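Local atomic coordinates of probable mannosyltransferase KTR4 (Saccharomyces cerevisiae, PDB entry 5A07), a protein that is a probable mannosyltransferase of the GT-A glycosyltransferase fold, modelled here with guanosine-5'-diphosphate and a manganese ion. Residues B[125-130]-B[157-162]. Sequence-based numbering, arbitrary orientation.
Sequences QLEEEY and ILPKDR
Glu127, on helix 116-131, and Arg162, at the end of a loop, form a side-on, two-pronged salt bridge in the GT-A fold. The loop leaves helix 148-156 and leads into strand 164-168, a parallel neighbour of strand 138-142 in the mixed sheet, so the pair ties the flanking helix to the entry of a strand. Pro159 to Arg162 make a type I beta turn that Arg162 closes, its N bonded to Pro159 O. The bond from CA to CB of Glu127 is aimed at the loop; beyond it the side chain sets CG anti to its own carbonyl carbon (chi1 -79°), and CG rests on Leu158 CD2 at 3.8 Å. A bend at chi2 then turns CD to the edge of the guanidinium, in its plane. Glu127 OE1 accepts from Arg162 NH2 at 2.8 Å on its syn lone pair, the N-H...O angle nearly straight at 176°. The other oxygen, OE2, accepts from Arg162 NE at 3.0 Å, again on the syn side but with the donor 22° out of the carboxylate plane. OE2 also bonds to Tyr138 OH and Asn131 ND2, so three partners grip this oxygen of a buried glutamate and fix the rotation of the carboxylate; the positive arginine would be expected to favour its ionised form. Arg162 arrives from the opposite direction and touches Asn131 and Tyr138 as well. Leu158 crosses Glu127 at about a right angle, its CD2 methyl also 3.6 Å from Glu127 OE2, and its side chain packs on Ile123 and Tyr138, joining apolar packing to the charged pair. At the outer margin Pro159 only grazes the carboxylate, its CD 4.1 Å from Glu127 OE1.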
loop_
_atom_site.group_PDB
_atom_site.type_symbol
_atom_site.label_atom_id
_atom_site.label_comp_id
_atom_site.label_asym_id
_atom_site.label_seq_id
_atom_site.Cartn_x
_atom_site.Cartn_y
_atom_site.Cartn_z
ATOM N N GLN B 125 -19.134 -4.384 -3.628
ATOM C CA GLN B 125 -18.286 -4.474 -4.792
ATOM C C GLN B 125 -17.204 -5.537 -4.725
ATOM O O GLN B 125 -16.930 -6.243 -5.748
ATOM C CB GLN B 125 -17.695 -3.098 -5.046
ATOM C CG GLN B 125 -18.854 -2.230 -5.525
ATOM C CD GLN B 125 -18.349 -0.934 -5.867
ATOM O OE1 GLN B 125 -18.395 -0.051 -5.019
ATOM N NE2 GLN B 125 -17.652 -0.855 -6.944
ATOM N N LEU B 126 -16.590 -5.703 -3.560
ATOM C CA LEU B 126 -15.546 -6.746 -3.416
ATOM C C LEU B 126 -16.218 -8.113 -3.510
ATOM O O LEU B 126 -15.646 -9.062 -4.088
ATOM C CB LEU B 126 -14.820 -6.625 -2.068
ATOM C CG LEU B 126 -13.806 -7.709 -1.756
ATOM C CD1 LEU B 126 -12.727 -7.640 -2.765
ATOM C CD2 LEU B 126 -13.288 -7.467 -0.329
ATOM N N GLU B 127 -17.410 -8.256 -2.947
ATOM C CA GLU B 127 -18.117 -9.557 -3.043
ATOM C C GLU B 127 -18.459 -9.869 -4.538
ATOM O O GLU B 127 -18.228 -10.980 -5.041
ATOM C CB GLU B 127 -19.408 -9.514 -2.236
ATOM C CG GLU B 127 -19.217 -9.685 -0.729
ATOM C CD GLU B 127 -18.895 -11.118 -0.315
ATOM O OE1 GLU B 127 -19.564 -12.034 -0.848
ATOM O OE2 GLU B 127 -18.021 -11.345 0.564
ATOM N N GLU B 128 -19.016 -8.880 -5.196
ATOM C CA GLU B 128 -19.492 -9.056 -6.572
ATOM C C GLU B 128 -18.319 -9.373 -7.516
ATOM O O GLU B 128 -18.440 -10.211 -8.388
ATOM C CB GLU B 128 -20.207 -7.803 -7.035
ATOM C CG GLU B 128 -20.711 -7.775 -8.506
ATOM C CD GLU B 128 -21.571 -9.003 -8.874
ATOM O OE1 GLU B 128 -22.175 -9.644 -7.980
ATOM O OE2 GLU B 128 -21.592 -9.421 -10.044
ATOM N N GLU B 129 -17.172 -8.724 -7.344
ATOM C CA GLU B 129 -16.088 -8.910 -8.281
ATOM C C GLU B 129 -15.162 -10.054 -7.885
ATOM O O GLU B 129 -14.369 -10.499 -8.697
ATOM C CB GLU B 129 -15.248 -7.626 -8.399
ATOM C CG GLU B 129 -16.034 -6.392 -8.871
ATOM C CD GLU B 129 -16.863 -6.582 -10.191
ATOM O OE1 GLU B 129 -16.498 -7.412 -11.038
ATOM O OE2 GLU B 129 -17.957 -5.929 -10.332
ATOM N N TYR B 130 -15.215 -10.475 -6.627
ATOM C CA TYR B 130 -14.282 -11.480 -6.100
ATOM C C TYR B 130 -14.827 -12.457 -5.059
ATOM O O TYR B 130 -14.951 -13.693 -5.306
ATOM C CB TYR B 130 -13.013 -10.808 -5.554
ATOM C CG TYR B 130 -12.045 -11.825 -4.937
ATOM C CD1 TYR B 130 -11.394 -12.751 -5.725
ATOM C CD2 TYR B 130 -11.836 -11.899 -3.581
ATOM C CE1 TYR B 130 -10.540 -13.679 -5.206
ATOM C CE2 TYR B 130 -10.953 -12.858 -2.999
ATOM C CZ TYR B 130 -10.319 -13.742 -3.841
ATOM O OH TYR B 130 -9.428 -14.659 -3.366
ATOM N N ILE B 157 -26.003 -7.458 4.717
ATOM C CA ILE B 157 -25.656 -7.312 3.306
ATOM C C ILE B 157 -24.731 -8.399 2.789
ATOM O O ILE B 157 -24.333 -8.365 1.642
ATOM C CB ILE B 157 -25.192 -5.863 2.989
ATOM C CG1 ILE B 157 -24.037 -5.418 3.897
ATOM C CG2 ILE B 157 -26.348 -4.926 3.192
ATOM C CD1 ILE B 157 -22.708 -5.839 3.368
ATOM N N LEU B 158 -24.409 -9.387 3.628
ATOM C CA LEU B 158 -23.548 -10.490 3.276
ATOM C C LEU B 158 -24.300 -11.778 3.294
ATOM O O LEU B 158 -25.260 -11.888 4.019
ATOM C CB LEU B 158 -22.396 -10.582 4.287
ATOM C CG LEU B 158 -21.238 -9.573 4.083
ATOM C CD1 LEU B 158 -20.291 -9.591 5.289
ATOM C CD2 LEU B 158 -20.475 -9.854 2.802
ATOM N N PRO B 159 -23.835 -12.792 2.567
ATOM C CA PRO B 159 -24.497 -14.081 2.716
ATOM C C PRO B 159 -24.447 -14.593 4.130
ATOM O O PRO B 159 -23.547 -14.254 4.943
ATOM C CB PRO B 159 -23.704 -15.002 1.825
ATOM C CG PRO B 159 -23.091 -14.094 0.830
ATOM C CD PRO B 159 -22.792 -12.813 1.545
ATOM N N LYS B 160 -25.434 -15.424 4.455
ATOM C CA LYS B 160 -25.551 -15.932 5.828
ATOM C C LYS B 160 -24.316 -16.749 6.253
ATOM O O LYS B 160 -23.931 -16.766 7.406
ATOM C CB LYS B 160 -26.877 -16.731 5.893
ATOM C CG LYS B 160 -26.950 -17.970 6.740
ATOM C CD LYS B 160 -28.140 -18.841 6.293
ATOM C CE LYS B 160 -28.152 -20.123 7.088
ATOM N NZ LYS B 160 -28.495 -19.755 8.481
ATOM N N ASP B 161 -23.683 -17.434 5.331
ATOM C CA ASP B 161 -22.493 -18.240 5.723
ATOM C C ASP B 161 -21.153 -17.438 5.803
ATOM O O ASP B 161 -20.125 -17.996 6.106
ATOM C CB ASP B 161 -22.299 -19.428 4.735
ATOM C CG ASP B 161 -22.248 -18.985 3.246
ATOM O OD1 ASP B 161 -22.783 -17.897 2.909
ATOM O OD2 ASP B 161 -21.701 -19.733 2.402
ATOM N N ARG B 162 -21.145 -16.157 5.458
ATOM C CA ARG B 162 -19.918 -15.421 5.480
ATOM C C ARG B 162 -19.552 -15.155 6.930
ATOM O O ARG B 162 -20.322 -14.617 7.710
ATOM C CB ARG B 162 -20.058 -14.083 4.761
ATOM C CG ARG B 162 -18.730 -13.351 4.526
ATOM C CD ARG B 162 -17.879 -14.033 3.441
ATOM N NE ARG B 162 -18.398 -13.907 2.090
ATOM C CZ ARG B 162 -19.016 -14.881 1.400
ATOM N NH1 ARG B 162 -19.162 -16.103 1.922
ATOM N NH2 ARG B 162 -19.565 -14.621 0.247
#